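Local atomic coordinates of branched-chain-amino-acid aminotransferase (Deinococcus radiodurans, PDB entry 3UZO), a protein that probably catalyses the reversible, pyridoxal 5'-phosphate-dependent transfer of the amino group between leucine, isoleucine or valine and 2-oxoglutarate. Residues A[65-68]-A[69-73]; A[214-217]-A[218-221]; A[272-275]-A[276-280]; A[339-342]-A[343-346]. All coordinates share one frame; numbering follows the deposited sequence.

In the fold
All four contacts are local, each taking in the C-terminal end of a helix, in contact 1 the whole of a short one. Contact 1 is fully buried, caught between the two subunits beside a bound glutamate, and joins backbone bonds to a threonine-glutamine side-chain bond. Contact 2 also reaches the second subunit, but most of its residues are exposed and its side chains meet as a lysine chain over a tyrosine ring. Contacts 3 and 4, about 14 Å apart between centres, lie across the chain's centre from contact 1. Their helices 266-277 and 331-344 pack together through leucine and isoleucine side chains and a salt bridge; ring stacking marks contact 3, methyl groups against an amide and a tyrosine ring contact 4.

Contact 1: A[65-68]-A[69-73]; sequences GSTA and LHYGQ. With GLU (glutamic acid), chain F.
The short helix 67-70 and the turn after it carry a tyrosine to a bound glutamate, and they are tied together where Thr67 OG1 donates to Gln73 OE1 over 2.6 Å. This bond lies in the plane of the Gln73 amide and uses a lone pair of OE1. Thr67 aims its hydroxyl at the amide by setting OG1 between the backbone N and the carbonyl carbon (chi1 61°), while Gln73 reaches back with an extended chain. Ala160 N also donates to OE1, and Leu108 O and Thr159 OG1 take up NE2, so the buried amide is fixed at both ends.

Along the backbone, Ser66 O accepts from Leu69 N (3.0 Å), which stands above the carbonyl plane, and from His70 N (3.3 Å), which lies in it. Thr67 O receives Tyr71 N at 2.8 Å and a long, weak bond from Gln73 N, which wraps the turn around this one carbonyl. Gly72 makes that turn at positive phi.

This is the substrate side of a shared active site: glutamate is bound by Tyr71, whose OH lies 2.8 Å from glutamate OXT, although Ile155 O competes for the same proton. Arg145 of the second subunit donates to that hydroxyl as well. The ring is steadied by Thr67 CG2, 4.1 Å from Tyr71 CD1, and by His70 CB, which sits over the centre of one face. Phe76 of the second subunit meets the ring nearly at right angles. The His70 ring turns its edge to Ser66 O, with CD2 at 3.3 Å, while its NE2 is bonded to Glu64 O.

Contact 2: A[214-217]-A[218-221]; sequences GYEA and KKRD
Lys219 lays its aliphatic chain over one face of the Tyr215 ring, from the next turn of the helix. CG stands 4.0 Å from the ring centroid and 16° from the ring normal, a CH-pi contact, and CD presses closer to the rim, 3.3 Å from Tyr215 CE2. The bend of the lysine at chi3 (-65°) carries CE along the CE2-CD2 side of the ring.

The backbone polar atoms are spent in sequence. Gly214 O takes Lys218 N at 3.1 Å in a nearly straight bond, and Tyr215 O takes Lys219 N at the same length. Arg220 N is shared: its firmer partner is Ala217 O, 2.8 Å away but well above the carbonyl plane, and Glu216 O offers only a weak bond. Glu216 OE1 and Lys219 NZ remain 5.7 Å apart, too far for an ion pair, though their opposite charges may attract.

Leu109 of the second subunit packs on Tyr215, while Ala217 and Arg220 rest on Ile186 of strand 183-186. At Asp221, with positive phi, the chain turns out of the helix: Phe222 N bonds to Ala217 O and Asp221 N weakly to Lys218 O, a Schellman motif closing the helix of a beta-alpha-beta unit.

Contact 3: A[272-275]-A[276-280]; sequences LWLA and EHRLG
Trp273 and His277, a turn apart on helix 266-277, form an offset stack: the five-membered ring of Trp273 and the imidazole have centroids 4.2 Å apart and planes inclined by 23°. His277 CB continues the overlap as a CH-pi contact 3.9 Å from the centroid of the six-membered ring, so the histidine spans the length of the indole face. Trp354 meets the indole as well.

One hydrogen bond fixes the imidazole. Trp273 O accepts His277 N (2.9 Å) and also His277 ND1 (3.3 Å), with Trp273 O close to the imidazole plane; the ring is thus tied to the carbonyl of the tryptophan it stacks on. Leu274 O is doubly used too, by Arg278 N and by Leu279 N. The second of these spans five residues and widens the last turn.

Apolar contact comes from the bent Arg278 chain. Its CG lies 3.7 Å from Trp273 CZ3 and 4.1 Å from Leu274 CD1, while the guanidinium plane is turned 68° from the indole. Beyond it, Arg278 NH2 reaches Glu349 O and forms a salt bridge with Glu339 OE2.

Ala275 and Leu279 pack on Leu336 of helix 331-344, and Gly280 turns the chain at positive phi toward strand 282-286. The arrangement is the helix C-terminus of a beta-alpha-beta crossover, from strand 253-257 through helix 266-277 to strand 282-286.

Contact 4: A[339-342]-A[343-346]; sequences ELVG and IQYG
Leu340 and Gln344 form the tight side of the C-terminal turn of helix 331-344, which a Schellman motif at Gly346 brings to an end. Leu340 CD1 is pressed against the flat amide, 3.1 Å from Gln344 OE1 and 3.3 Å from Gln344 NE2, while Leu340 CD2 flanks the same amide at NE2. The leucine reaches forward along the helix because its CG stands opposite the backbone N (chi1 -180°). Both residues are buried, and Leu340 also packs on Val307 and on Leu271 of helix 266-277. Ile343 shares this inner side, its CG1 lying 3.1 Å from Glu339 O, and leans on Leu274.

Three regular backbone bonds run through the turn: Ile343 N to Glu339 O, Gln344 N to Leu340 O and Tyr345 N to Val341 O. Gly346, the exposed solvent end of the contact, has positive phi and returns its N to Ile343 O at 3.1 Å.

Val341 and Tyr345 make a partly exposed flank that still touches, lying side by side and pointing the same way. Tyr345 OH is held by Gly140 O and its ring meets Tyr82 edge-to-face; its near edge faces Val341 O, and Val341 CG1 touches Tyr345 CD1 at 3.5 Å.

Contact 1: A[65-68]-A[69-73]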
loop_
_atom_site.group_PDB
_atom_site.type_symbol
_atom_site.label_atom_id
_atom_site.label_comp_id
_atom_site.label_asym_id
_atom_site.label_seq_id
_atom_site.Cartn_x
_atom_site.Cartn_y
_atom_site.Cartn_z
ATOM N N GLY A 65 -7.654 -14.842 -1.200
ATOM C CA GLY A 65 -6.221 -14.631 -1.095
ATOM C C GLY A 65 -5.648 -13.690 -2.144
ATOM O O GLY A 65 -4.424 -13.577 -2.269
ATOM N N SER A 66 -6.517 -13.007 -2.891
ATOM C CA SER A 66 -6.069 -12.082 -3.937
ATOM C C SER A 66 -4.984 -11.128 -3.432
ATOM O O SER A 66 -5.088 -10.589 -2.330
ATOM C CB SER A 66 -7.257 -11.271 -4.476
ATOM O OG SER A 66 -8.178 -12.096 -5.174
ATOM N N THR A 67 -3.939 -10.924 -4.235
ATOM C CA THR A 67 -2.852 -10.033 -3.844
ATOM C C THR A 67 -3.352 -8.597 -3.689
ATOM O O THR A 67 -2.769 -7.808 -2.947
ATOM C CB THR A 67 -1.714 -10.021 -4.889
ATOM O OG1 THR A 67 -2.233 -9.559 -6.140
ATOM C CG2 THR A 67 -1.116 -11.420 -5.063
ATOM N N ALA A 68 -4.424 -8.256 -4.399
ATOM C CA ALA A 68 -4.985 -6.906 -4.316
ATOM C C ALA A 68 -5.509 -6.627 -2.905
ATOM O O ALA A 68 -5.602 -5.472 -2.484
ATOM C CB ALA A 68 -6.119 -6.743 -5.330
ATOM N N LEU A 69 -5.830 -7.689 -2.175
ATOM C CA LEU A 69 -6.372 -7.563 -0.819
ATOM C C LEU A 69 -5.342 -7.685 0.294
ATOM O O LEU A 69 -5.501 -7.091 1.367
ATOM C CB LEU A 69 -7.444 -8.626 -0.588
ATOM C CG LEU A 69 -8.698 -8.574 -1.461
ATOM C CD1 LEU A 69 -9.531 -9.826 -1.225
ATOM C CD2 LEU A 69 -9.490 -7.315 -1.154
ATOM N N HIS A 70 -4.299 -8.465 0.041
ATOM C CA HIS A 70 -3.258 -8.717 1.030
ATOM C C HIS A 70 -1.933 -7.989 0.803
ATOM O O HIS A 70 -1.284 -7.576 1.753
ATOM C CB HIS A 70 -2.986 -10.227 1.096
ATOM C CG HIS A 70 -4.173 -11.035 1.519
ATOM N ND1 HIS A 70 -4.320 -11.525 2.799
ATOM C CD2 HIS A 70 -5.298 -11.383 0.852
ATOM C CE1 HIS A 70 -5.485 -12.138 2.904
ATOM N NE2 HIS A 70 -6.099 -12.066 1.735
ATOM N N TYR A 71 -1.531 -7.824 -0.448
ATOM C CA TYR A 71 -0.246 -7.191 -0.722
ATOM C C TYR A 71 -0.305 -5.905 -1.526
ATOM O O TYR A 71 0.623 -5.591 -2.271
ATOM C CB TYR A 71 0.666 -8.201 -1.415
ATOM C CG TYR A 71 0.717 -9.519 -0.686
ATOM C CD1 TYR A 71 0.133 -10.660 -1.232
ATOM C CD2 TYR A 71 1.301 -9.614 0.581
ATOM C CE1 TYR A 71 0.120 -11.867 -0.538
ATOM C CE2 TYR A 71 1.293 -10.817 1.287
ATOM C CZ TYR A 71 0.696 -11.937 0.717
ATOM O OH TYR A 71 0.640 -13.118 1.412
ATOM N N GLY A 72 -1.401 -5.168 -1.360
ATOM C CA GLY A 72 -1.588 -3.905 -2.051
ATOM C C GLY A 72 -1.263 -3.879 -3.533
ATOM O O GLY A 72 -0.892 -2.828 -4.058
ATOM N N GLN A 73 -1.395 -5.009 -4.222
ATOM C CA GLN A 73 -1.102 -5.013 -5.654
ATOM C C GLN A 73 -2.324 -4.446 -6.358
ATOM O O GLN A 73 -3.228 -5.171 -6.777
ATOM C CB GLN A 73 -0.795 -6.421 -6.154
ATOM C CG GLN A 73 -0.406 -6.442 -7.626
ATOM C CD GLN A 73 0.198 -7.761 -8.055
ATOM O OE1 GLN A 73 -0.369 -8.831 -7.804
ATOM N NE2 GLN A 73 1.359 -7.694 -8.712
HETATM N N GLU F . 3.083 -12.122 5.638
HETATM C CA GLU F . 4.064 -13.114 5.124
HETATM C C GLU F . 3.608 -13.665 3.793
HETATM O O GLU F . 4.459 -14.203 3.060
HETATM C CB GLU F . 4.222 -14.266 6.110
HETATM C CG GLU F . 5.170 -13.975 7.247
HETATM C CD GLU F . 5.472 -15.205 8.071
HETATM O OE1 GLU F . 5.663 -16.284 7.469
HETATM O OE2 GLU F . 5.523 -15.084 9.313
HETATM O OXT GLU F . 2.398 -13.556 3.516
#

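Contact 2: A[214-217]-A[218-221]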
loop_
_atom_site.group_PDB
_atom_site.type_symbol
_atom_site.label_atom_id
_atom_site.label_comp_id
_atom_site.label_asym_id
_atom_site.label_seq_id
_atom_site.Cartn_x
_atom_site.Cartn_y
_atom_site.Cartn_z
ATOM N N GLY A 214 -3.852 12.484 7.254
ATOM C CA GLY A 214 -4.894 13.264 6.609
ATOM C C GLY A 214 -6.037 13.500 7.578
ATOM O O GLY A 214 -6.648 14.574 7.609
ATOM N N TYR A 215 -6.326 12.480 8.376
ATOM C CA TYR A 215 -7.388 12.557 9.369
ATOM C C TYR A 215 -7.018 13.591 10.434
ATOM O O TYR A 215 -7.828 14.449 10.783
ATOM C CB TYR A 215 -7.596 11.189 10.019
ATOM C CG TYR A 215 -8.597 11.197 11.148
ATOM C CD1 TYR A 215 -9.945 11.458 10.909
ATOM C CD2 TYR A 215 -8.193 10.951 12.459
ATOM C CE1 TYR A 215 -10.869 11.475 11.951
ATOM C CE2 TYR A 215 -9.107 10.964 13.509
ATOM C CZ TYR A 215 -10.442 11.227 13.249
ATOM O OH TYR A 215 -11.345 11.247 14.288
ATOM N N GLU A 216 -5.793 13.506 10.947
ATOM C CA GLU A 216 -5.330 14.446 11.959
ATOM C C GLU A 216 -5.418 15.891 11.468
ATOM O O GLU A 216 -5.686 16.800 12.245
ATOM C CB GLU A 216 -3.892 14.122 12.367
ATOM C CG GLU A 216 -3.783 12.892 13.249
ATOM C CD GLU A 216 -2.354 12.567 13.639
ATOM O OE1 GLU A 216 -2.167 11.679 14.500
ATOM O OE2 GLU A 216 -1.418 13.189 13.087
ATOM N N ALA A 217 -5.190 16.107 10.181
ATOM C CA ALA A 217 -5.263 17.458 9.641
ATOM C C ALA A 217 -6.709 17.941 9.642
ATOM O O ALA A 217 -7.018 19.024 10.138
ATOM C CB ALA A 217 -4.702 17.488 8.234
ATOM N N LYS A 218 -7.599 17.125 9.087
ATOM C CA LYS A 218 -9.009 17.478 9.011
ATOM C C LYS A 218 -9.608 17.788 10.380
ATOM O O LYS A 218 -10.531 18.594 10.483
ATOM C CB LYS A 218 -9.783 16.356 8.317
ATOM C CG LYS A 218 -9.334 16.167 6.876
ATOM C CD LYS A 218 -9.961 14.964 6.208
ATOM C CE LYS A 218 -9.373 14.771 4.818
ATOM N NZ LYS A 218 -9.857 13.513 4.181
ATOM N N LYS A 219 -9.078 17.158 11.425
ATOM C CA LYS A 219 -9.563 17.400 12.780
ATOM C C LYS A 219 -9.144 18.789 13.253
ATOM O O LYS A 219 -9.826 19.412 14.066
ATOM C CB LYS A 219 -9.011 16.352 13.752
ATOM C CG LYS A 219 -9.555 14.954 13.535
ATOM C CD LYS A 219 -9.280 14.055 14.732
ATOM C CE LYS A 219 -7.791 13.821 14.944
ATOM N NZ LYS A 219 -7.540 12.909 16.099
ATOM N N ARG A 220 -8.012 19.261 12.737
ATOM C CA ARG A 220 -7.477 20.572 13.089
ATOM C C ARG A 220 -8.037 21.621 12.136
ATOM O O ARG A 220 -7.533 22.742 12.065
ATOM C CB ARG A 220 -5.952 20.560 12.993
ATOM C CG ARG A 220 -5.277 19.481 13.828
ATOM C CD ARG A 220 -4.819 19.985 15.189
ATOM N NE ARG A 220 -3.491 20.598 15.155
ATOM C CZ ARG A 220 -3.210 21.772 14.594
ATOM N NH1 ARG A 220 -4.167 22.479 14.009
ATOM N NH2 ARG A 220 -1.972 22.246 14.624
ATOM N N ASP A 221 -9.069 21.234 11.392
ATOM C CA ASP A 221 -9.733 22.116 10.438
ATOM C C ASP A 221 -8.965 22.397 9.148
ATOM O O ASP A 221 -9.284 23.347 8.431
ATOM C CB ASP A 221 -10.106 23.439 11.110
ATOM C CG ASP A 221 -11.064 23.250 12.267
ATOM O OD1 ASP A 221 -12.125 22.622 12.058
ATOM O OD2 ASP A 221 -10.759 23.727 13.383
#

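Contact 3: A[272-275]-A[276-280]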
loop_
_atom_site.group_PDB
_atom_site.type_symbol
_atom_site.label_atom_id
_atom_site.label_comp_id
_atom_site.label_asym_id
_atom_site.label_seq_id
_atom_site.Cartn_x
_atom_site.Cartn_y
_atom_site.Cartn_z
ATOM N N LEU A 272 1.954 23.525 -16.098
ATOM C CA LEU A 272 3.331 23.842 -16.441
ATOM C C LEU A 272 3.355 24.351 -17.887
ATOM O O LEU A 272 4.001 25.357 -18.197
ATOM C CB LEU A 272 4.168 22.568 -16.301
ATOM C CG LEU A 272 5.527 22.524 -15.599
ATOM C CD1 LEU A 272 5.572 23.468 -14.423
ATOM C CD2 LEU A 272 5.792 21.085 -15.146
ATOM N N TRP A 273 2.623 23.664 -18.764
ATOM C CA TRP A 273 2.562 24.032 -20.175
ATOM C C TRP A 273 1.804 25.342 -20.393
ATOM O O TRP A 273 2.271 26.230 -21.112
ATOM C CB TRP A 273 1.887 22.919 -20.994
ATOM C CG TRP A 273 2.053 23.095 -22.480
ATOM C CD1 TRP A 273 3.098 22.659 -23.247
ATOM C CD2 TRP A 273 1.197 23.840 -23.360
ATOM N NE1 TRP A 273 2.947 23.091 -24.546
ATOM C CE2 TRP A 273 1.791 23.820 -24.641
ATOM C CE3 TRP A 273 -0.014 24.525 -23.188
ATOM C CZ2 TRP A 273 1.216 24.460 -25.744
ATOM C CZ3 TRP A 273 -0.586 25.162 -24.286
ATOM C CH2 TRP A 273 0.030 25.125 -25.547
ATOM N N LEU A 274 0.632 25.457 -19.774
ATOM C CA LEU A 274 -0.198 26.653 -19.902
ATOM C C LEU A 274 0.517 27.894 -19.378
ATOM O O LEU A 274 0.453 28.965 -19.990
ATOM C CB LEU A 274 -1.515 26.458 -19.139
ATOM C CG LEU A 274 -2.766 25.981 -19.889
ATOM C CD1 LEU A 274 -2.389 25.109 -21.067
ATOM C CD2 LEU A 274 -3.678 25.228 -18.926
ATOM N N ALA A 275 1.192 27.745 -18.243
ATOM C CA ALA A 275 1.918 28.854 -17.637
ATOM C C ALA A 275 2.919 29.447 -18.623
ATOM O O ALA A 275 2.985 30.666 -18.802
ATOM C CB ALA A 275 2.643 28.382 -16.384
ATOM N N GLU A 276 3.688 28.579 -19.270
ATOM C CA GLU A 276 4.700 29.026 -20.214
ATOM C C GLU A 276 4.172 29.518 -21.558
ATOM O O GLU A 276 4.421 30.657 -21.943
ATOM C CB GLU A 276 5.711 27.910 -20.473
ATOM C CG GLU A 276 6.929 28.383 -21.263
ATOM C CD GLU A 276 7.886 27.263 -21.602
ATOM O OE1 GLU A 276 8.054 26.345 -20.773
ATOM O OE2 GLU A 276 8.486 27.310 -22.695
ATOM N N HIS A 277 3.436 28.663 -22.260
ATOM C CA HIS A 277 2.936 28.988 -23.595
ATOM C C HIS A 277 1.628 29.762 -23.729
ATOM O O HIS A 277 1.246 30.137 -24.839
ATOM C CB HIS A 277 2.839 27.701 -24.424
ATOM C CG HIS A 277 4.119 26.931 -24.483
ATOM N ND1 HIS A 277 4.449 25.963 -23.558
ATOM C CD2 HIS A 277 5.178 27.025 -25.322
ATOM C CE1 HIS A 277 5.656 25.497 -23.823
ATOM N NE2 HIS A 277 6.121 26.125 -24.888
ATOM N N ARG A 278 0.939 30.011 -22.623
ATOM C CA ARG A 278 -0.318 30.738 -22.702
ATOM C C ARG A 278 -0.335 31.971 -21.810
ATOM O O ARG A 278 -0.879 33.003 -22.186
ATOM C CB ARG A 278 -1.475 29.810 -22.327
ATOM C CG ARG A 278 -1.473 28.511 -23.112
ATOM C CD ARG A 278 -2.103 28.661 -24.488
ATOM N NE ARG A 278 -3.541 28.447 -24.414
ATOM C CZ ARG A 278 -4.216 27.609 -25.193
ATOM N NH1 ARG A 278 -3.594 26.904 -26.126
ATOM N NH2 ARG A 278 -5.515 27.449 -25.010
ATOM N N LEU A 279 0.267 31.867 -20.632
ATOM C CA LEU A 279 0.287 32.986 -19.696
ATOM C C LEU A 279 1.589 33.783 -19.713
ATOM O O LEU A 279 1.732 34.770 -18.992
ATOM C CB LEU A 279 0.005 32.483 -18.280
ATOM C CG LEU A 279 -1.433 32.040 -17.989
ATOM C CD1 LEU A 279 -1.871 30.958 -18.962
ATOM C CD2 LEU A 279 -1.517 31.543 -16.560
ATOM N N GLY A 280 2.538 33.349 -20.532
ATOM C CA GLY A 280 3.806 34.051 -20.634
ATOM C C GLY A 280 4.623 34.097 -19.356
ATOM O O GLY A 280 5.384 35.039 -19.134
#

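Contact 4: A[339-342]-A[343-346]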
loop_
_atom_site.group_PDB
_atom_site.type_symbol
_atom_site.label_atom_id
_atom_site.label_comp_id
_atom_site.label_asym_id
_atom_site.label_seq_id
_atom_site.Cartn_x
_atom_site.Cartn_y
_atom_site.Cartn_z
ATOM N N GLU A 339 -7.898 29.195 -17.523
ATOM C CA GLU A 339 -7.348 28.606 -18.741
ATOM C C GLU A 339 -7.541 27.084 -18.727
ATOM O O GLU A 339 -8.014 26.494 -19.701
ATOM C CB GLU A 339 -5.853 28.936 -18.859
ATOM C CG GLU A 339 -5.226 28.659 -20.228
ATOM C CD GLU A 339 -5.830 29.512 -21.332
ATOM O OE1 GLU A 339 -6.182 30.672 -21.050
ATOM O OE2 GLU A 339 -5.946 29.028 -22.481
ATOM N N LEU A 340 -7.181 26.456 -17.614
ATOM C CA LEU A 340 -7.308 25.006 -17.483
ATOM C C LEU A 340 -8.767 24.543 -17.608
ATOM O O LEU A 340 -9.082 23.663 -18.408
ATOM C CB LEU A 340 -6.712 24.559 -16.145
ATOM C CG LEU A 340 -6.716 23.073 -15.755
ATOM C CD1 LEU A 340 -8.075 22.690 -15.209
ATOM C CD2 LEU A 340 -6.332 22.217 -16.951
ATOM N N VAL A 341 -9.652 25.149 -16.824
ATOM C CA VAL A 341 -11.066 24.790 -16.841
ATOM C C VAL A 341 -11.731 25.156 -18.174
ATOM O O VAL A 341 -12.592 24.430 -18.667
ATOM C CB VAL A 341 -11.812 25.471 -15.671
ATOM C CG1 VAL A 341 -13.265 25.031 -15.648
ATOM C CG2 VAL A 341 -11.141 25.107 -14.358
ATOM N N GLY A 342 -11.322 26.283 -18.753
ATOM C CA GLY A 342 -11.882 26.701 -20.031
ATOM C C GLY A 342 -11.599 25.669 -21.113
ATOM O O GLY A 342 -12.459 25.366 -21.947
ATOM N N ILE A 343 -10.389 25.122 -21.094
ATOM C CA ILE A 343 -9.994 24.107 -22.068
ATOM C C ILE A 343 -10.812 22.829 -21.873
ATOM O O ILE A 343 -11.371 22.279 -22.824
ATOM C CB ILE A 343 -8.490 23.768 -21.931
ATOM C CG1 ILE A 343 -7.652 24.953 -22.418
ATOM C CG2 ILE A 343 -8.157 22.503 -22.720
ATOM C CD1 ILE A 343 -6.173 24.834 -22.103
ATOM N N GLN A 344 -10.874 22.361 -20.630
ATOM C CA GLN A 344 -11.612 21.146 -20.313
ATOM C C GLN A 344 -13.078 21.201 -20.760
ATOM O O GLN A 344 -13.586 20.241 -21.333
ATOM C CB GLN A 344 -11.510 20.864 -18.807
ATOM C CG GLN A 344 -10.057 20.687 -18.350
ATOM C CD GLN A 344 -9.909 20.531 -16.855
ATOM O OE1 GLN A 344 -10.658 21.132 -16.077
ATOM N NE2 GLN A 344 -8.929 19.730 -16.438
ATOM N N TYR A 345 -13.753 22.317 -20.510
ATOM C CA TYR A 345 -15.155 22.439 -20.892
ATOM C C TYR A 345 -15.405 22.902 -22.323
ATOM O O TYR A 345 -16.552 23.091 -22.710
ATOM C CB TYR A 345 -15.902 23.371 -19.942
ATOM C CG TYR A 345 -16.219 22.751 -18.610
ATOM C CD1 TYR A 345 -15.351 22.894 -17.528
ATOM C CD2 TYR A 345 -17.388 22.007 -18.429
ATOM C CE1 TYR A 345 -15.638 22.311 -16.300
ATOM C CE2 TYR A 345 -17.684 21.422 -17.208
ATOM C CZ TYR A 345 -16.807 21.575 -16.149
ATOM O OH TYR A 345 -17.092 20.990 -14.939
ATOM N N GLY A 346 -14.340 23.084 -23.094
ATOM C CA GLY A 346 -14.486 23.502 -24.481
ATOM C C GLY A 346 -14.710 24.980 -24.736
ATOM O O GLY A 346 -15.112 25.368 -25.840
#